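Local coordinates for integron Cassette Protein Hfx_Cass5 (Unidentified, PDB 3IF4) that is of unknown function but forms a two-chain assembly and is encoded by a mobile integron gene cassette recovered at a sewage outfall, at residues A[35-47]-A[59-71]. Sequence-based numbering, arbitrary orientation.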
# COMPACT_ATOMS: atom_id res chain seq x y z
N THR A 35 9.67 -10.78 7.76
CA THR A 35 9.68 -9.71 6.77
C THR A 35 8.89 -8.49 7.24
O THR A 35 8.84 -7.48 6.55
CB THR A 35 9.16 -10.19 5.40
OG1 THR A 35 9.41 -9.20 4.41
CG2 THR A 35 7.68 -10.46 5.46
N GLY A 36 8.28 -8.58 8.42
CA GLY A 36 7.63 -7.42 9.01
C GLY A 36 6.14 -7.36 8.76
O GLY A 36 5.48 -6.42 9.20
N ARG A 37 5.59 -8.35 8.07
CA ARG A 37 4.14 -8.43 7.88
C ARG A 37 3.43 -8.91 9.16
O ARG A 37 3.96 -9.73 9.91
CB ARG A 37 3.81 -9.36 6.70
CG ARG A 37 4.54 -8.98 5.42
CD ARG A 37 4.18 -9.90 4.28
NE ARG A 37 4.50 -11.29 4.58
CZ ARG A 37 4.37 -12.29 3.71
NH1 ARG A 37 3.95 -12.03 2.47
NH2 ARG A 37 4.68 -13.53 4.06
N ILE A 38 2.24 -8.37 9.41
CA ILE A 38 1.47 -8.83 10.55
C ILE A 38 0.44 -9.87 10.12
O ILE A 38 -0.29 -9.68 9.14
CB ILE A 38 0.81 -7.67 11.33
CG1 ILE A 38 0.03 -8.22 12.52
CG2 ILE A 38 -0.08 -6.84 10.41
CD1 ILE A 38 -0.29 -7.19 13.59
N HIS A 39 0.41 -10.98 10.86
CA HIS A 39 -0.42 -12.14 10.54
C HIS A 39 -1.51 -12.35 11.59
O HIS A 39 -1.24 -12.31 12.79
CB HIS A 39 0.43 -13.40 10.48
CG HIS A 39 1.25 -13.53 9.23
ND1 HIS A 39 2.41 -12.80 9.02
CD2 HIS A 39 1.10 -14.31 8.14
CE1 HIS A 39 2.93 -13.13 7.86
NE2 HIS A 39 2.15 -14.04 7.30
N VAL A 40 -2.73 -12.59 11.12
CA VAL A 40 -3.84 -12.95 11.99
C VAL A 40 -4.32 -14.36 11.63
O VAL A 40 -4.81 -14.60 10.52
CB VAL A 40 -5.02 -11.95 11.90
CG1 VAL A 40 -6.17 -12.42 12.79
CG2 VAL A 40 -4.57 -10.55 12.28
N THR A 41 -4.16 -15.28 12.57
CA THR A 41 -4.53 -16.68 12.35
C THR A 41 -5.87 -16.96 13.02
O THR A 41 -5.96 -16.98 14.24
CB THR A 41 -3.49 -17.63 12.97
OG1 THR A 41 -2.19 -17.29 12.47
CG2 THR A 41 -3.82 -19.08 12.63
N PRO A 42 -6.92 -17.15 12.21
CA PRO A 42 -8.26 -17.41 12.73
C PRO A 42 -8.31 -18.77 13.42
O PRO A 42 -7.51 -19.65 13.10
CB PRO A 42 -9.14 -17.43 11.48
CG PRO A 42 -8.29 -16.83 10.38
CD PRO A 42 -6.89 -17.18 10.74
N GLY A 43 -9.24 -18.93 14.35
CA GLY A 43 -9.37 -20.18 15.08
C GLY A 43 -9.80 -21.35 14.22
O GLY A 43 -9.37 -22.47 14.44
N GLU A 44 -10.64 -21.09 13.22
CA GLU A 44 -11.25 -22.18 12.45
C GLU A 44 -11.55 -21.84 10.99
O GLU A 44 -11.46 -22.70 10.13
CB GLU A 44 -12.51 -22.70 13.16
CG GLU A 44 -13.38 -21.62 13.79
CD GLU A 44 -14.50 -22.19 14.67
OE1 GLU A 44 -14.86 -23.38 14.51
OE2 GLU A 44 -15.03 -21.43 15.53
N SER A 45 -11.91 -20.59 10.71
CA SER A 45 -12.29 -20.22 9.35
C SER A 45 -11.10 -20.07 8.40
O SER A 45 -9.98 -19.78 8.82
CB SER A 45 -13.12 -18.94 9.37
OG SER A 45 -14.33 -19.13 10.07
N GLN A 46 -11.37 -20.28 7.11
CA GLN A 46 -10.38 -20.01 6.06
C GLN A 46 -10.89 -18.95 5.08
O GLN A 46 -12.09 -18.85 4.82
CB GLN A 46 -10.01 -21.31 5.33
CG GLN A 46 -11.21 -22.13 4.88
CD GLN A 46 -10.83 -23.21 3.88
OE1 GLN A 46 -9.89 -23.98 4.11
NE2 GLN A 46 -11.57 -23.28 2.78
N PHE A 47 -9.99 -18.15 4.52
CA PHE A 47 -10.40 -17.03 3.67
C PHE A 47 -9.69 -16.99 2.32
O PHE A 47 -9.01 -16.02 1.99
CB PHE A 47 -10.20 -15.71 4.41
CG PHE A 47 -11.00 -15.59 5.68
CD1 PHE A 47 -10.48 -16.05 6.89
CD2 PHE A 47 -12.26 -15.02 5.67
CE1 PHE A 47 -11.21 -15.93 8.06
CE2 PHE A 47 -12.99 -14.89 6.84
CZ PHE A 47 -12.46 -15.35 8.04
N TRP A 59 -4.49 -14.11 2.05
CA TRP A 59 -4.62 -15.35 2.80
C TRP A 59 -3.46 -16.26 2.42
O TRP A 59 -3.22 -16.50 1.25
CB TRP A 59 -5.95 -16.03 2.50
CG TRP A 59 -6.13 -17.42 3.12
CD1 TRP A 59 -6.07 -18.62 2.46
CD2 TRP A 59 -6.41 -17.73 4.49
NE1 TRP A 59 -6.29 -19.66 3.35
CE2 TRP A 59 -6.51 -19.14 4.60
CE3 TRP A 59 -6.59 -16.95 5.64
CZ2 TRP A 59 -6.77 -19.78 5.81
CZ3 TRP A 59 -6.85 -17.60 6.85
CH2 TRP A 59 -6.94 -19.00 6.92
N ASN A 60 -2.71 -16.72 3.41
CA ASN A 60 -1.63 -17.65 3.17
C ASN A 60 -2.05 -19.03 3.65
O ASN A 60 -2.16 -19.27 4.86
CB ASN A 60 -0.36 -17.19 3.89
CG ASN A 60 0.84 -18.05 3.57
OD1 ASN A 60 0.94 -19.20 4.03
ND2 ASN A 60 1.76 -17.51 2.79
N GLU A 61 -2.30 -19.93 2.71
CA GLU A 61 -2.89 -21.22 3.06
C GLU A 61 -1.94 -22.13 3.83
O GLU A 61 -2.37 -22.94 4.65
CB GLU A 61 -3.43 -21.93 1.81
CG GLU A 61 -4.17 -23.24 2.12
CD GLU A 61 -5.35 -23.06 3.08
OE1 GLU A 61 -6.34 -22.39 2.70
OE2 GLU A 61 -5.29 -23.61 4.20
N SER A 62 -0.63 -21.99 3.60
CA SER A 62 0.32 -22.87 4.27
C SER A 62 0.40 -22.55 5.76
O SER A 62 0.66 -23.43 6.58
CB SER A 62 1.70 -22.80 3.63
OG SER A 62 2.38 -21.61 4.02
N THR A 63 0.16 -21.29 6.11
CA THR A 63 0.17 -20.88 7.51
C THR A 63 -1.24 -20.56 7.98
O THR A 63 -1.46 -20.15 9.12
CB THR A 63 1.07 -19.65 7.74
OG1 THR A 63 0.52 -18.52 7.04
CG2 THR A 63 2.49 -19.91 7.25
N ARG A 64 -2.21 -20.77 7.08
CA ARG A 64 -3.62 -20.49 7.37
C ARG A 64 -3.81 -19.16 8.11
O ARG A 64 -4.40 -19.11 9.20
CB ARG A 64 -4.26 -21.66 8.14
CG ARG A 64 -4.52 -22.88 7.27
CD ARG A 64 -5.20 -24.01 8.02
NE ARG A 64 -6.59 -23.70 8.39
CZ ARG A 64 -7.61 -23.73 7.54
NH1 ARG A 64 -7.42 -24.03 6.26
NH2 ARG A 64 -8.84 -23.44 7.97
N SER A 65 -3.31 -18.08 7.52
CA SER A 65 -3.41 -16.78 8.17
C SER A 65 -3.74 -15.67 7.18
O SER A 65 -3.37 -15.73 6.01
CB SER A 65 -2.09 -16.45 8.87
OG SER A 65 -0.99 -16.52 7.96
N LEU A 66 -4.45 -14.66 7.67
CA LEU A 66 -4.63 -13.41 6.97
C LEU A 66 -3.40 -12.58 7.28
O LEU A 66 -2.93 -12.60 8.42
CB LEU A 66 -5.86 -12.69 7.49
CG LEU A 66 -7.18 -13.43 7.33
CD1 LEU A 66 -8.19 -13.04 8.43
CD2 LEU A 66 -7.75 -13.18 5.94
N HIS A 67 -2.88 -11.85 6.30
CA HIS A 67 -1.72 -11.01 6.56
C HIS A 67 -1.68 -9.74 5.73
O HIS A 67 -2.35 -9.62 4.70
CB HIS A 67 -0.42 -11.81 6.38
CG HIS A 67 -0.16 -12.24 4.97
ND1 HIS A 67 0.30 -11.37 4.00
CD2 HIS A 67 -0.28 -13.45 4.37
CE1 HIS A 67 0.44 -12.02 2.86
NE2 HIS A 67 0.10 -13.28 3.06
N SER A 68 -0.88 -8.78 6.20
CA SER A 68 -0.69 -7.51 5.52
C SER A 68 0.45 -7.63 4.53
O SER A 68 1.10 -8.67 4.45
CB SER A 68 -0.36 -6.43 6.55
OG SER A 68 0.91 -6.64 7.14
N PRO A 69 0.69 -6.57 3.75
CA PRO A 69 1.91 -6.48 2.95
C PRO A 69 3.08 -6.15 3.86
O PRO A 69 2.87 -5.99 5.07
CB PRO A 69 1.65 -5.29 2.02
CG PRO A 69 0.18 -5.01 2.12
CD PRO A 69 -0.22 -5.44 3.49
N VAL A 70 4.28 -6.04 3.31
CA VAL A 70 5.42 -5.60 4.09
C VAL A 70 5.20 -4.14 4.46
O VAL A 70 4.71 -3.37 3.65
CB VAL A 70 6.74 -5.77 3.30
CG1 VAL A 70 7.91 -5.22 4.09
CG2 VAL A 70 6.97 -7.23 2.95
N PRO A 71 5.53 -3.76 5.70
CA PRO A 71 5.43 -2.36 6.11
C PRO A 71 6.37 -1.47 5.29
O PRO A 71 7.30 -1.99 4.68
CB PRO A 71 5.92 -2.40 7.56
CG PRO A 71 6.75 -3.66 7.64
CD PRO A 71 5.96 -4.62 6.81
O HOH W 1 -0.35 -19.14 11.56
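W59 lays its indole against the backbone of Q46 and F47, with F47 N 3.5 Å above the ring plane and over its centre, while S65 N lies over the opposite face. At the indole edge, CZ3 of W59 meets P42 CG at 3.9 Å, and the F47 ring comes in offset edge-to-face, planes 67° apart. NE1 of W59 donates in its own ring plane, almost straight, to E61 OE1 at 2.8 Å. The other carboxylate oxygen, OE2, holds R64 NH1 in a salt bridge, and that nitrogen also reaches Q46 OE1 on a lone pair. With an alanine in place of W59, a gap would probably open between the F47 and S65 backbones and E61 OE1 would lose its indole donor. Strands 38-42 and 65-67 are the middle pair of a four-stranded antiparallel sheet: V40 and L66 exchange both backbone bonds, and the turn from strand 58-60 closes with a G1 bulge, R64 and S65 both facing N60. H67 CB sits over the H39 ring. With CG between backbone N and carbonyl carbon (chi1 67°), H67 sets its ring alongside the R37 guanidinium, planes 38° apart; R37 is salt-bridged to D33. S68 OG accepts from I38 N at 3.1 Å.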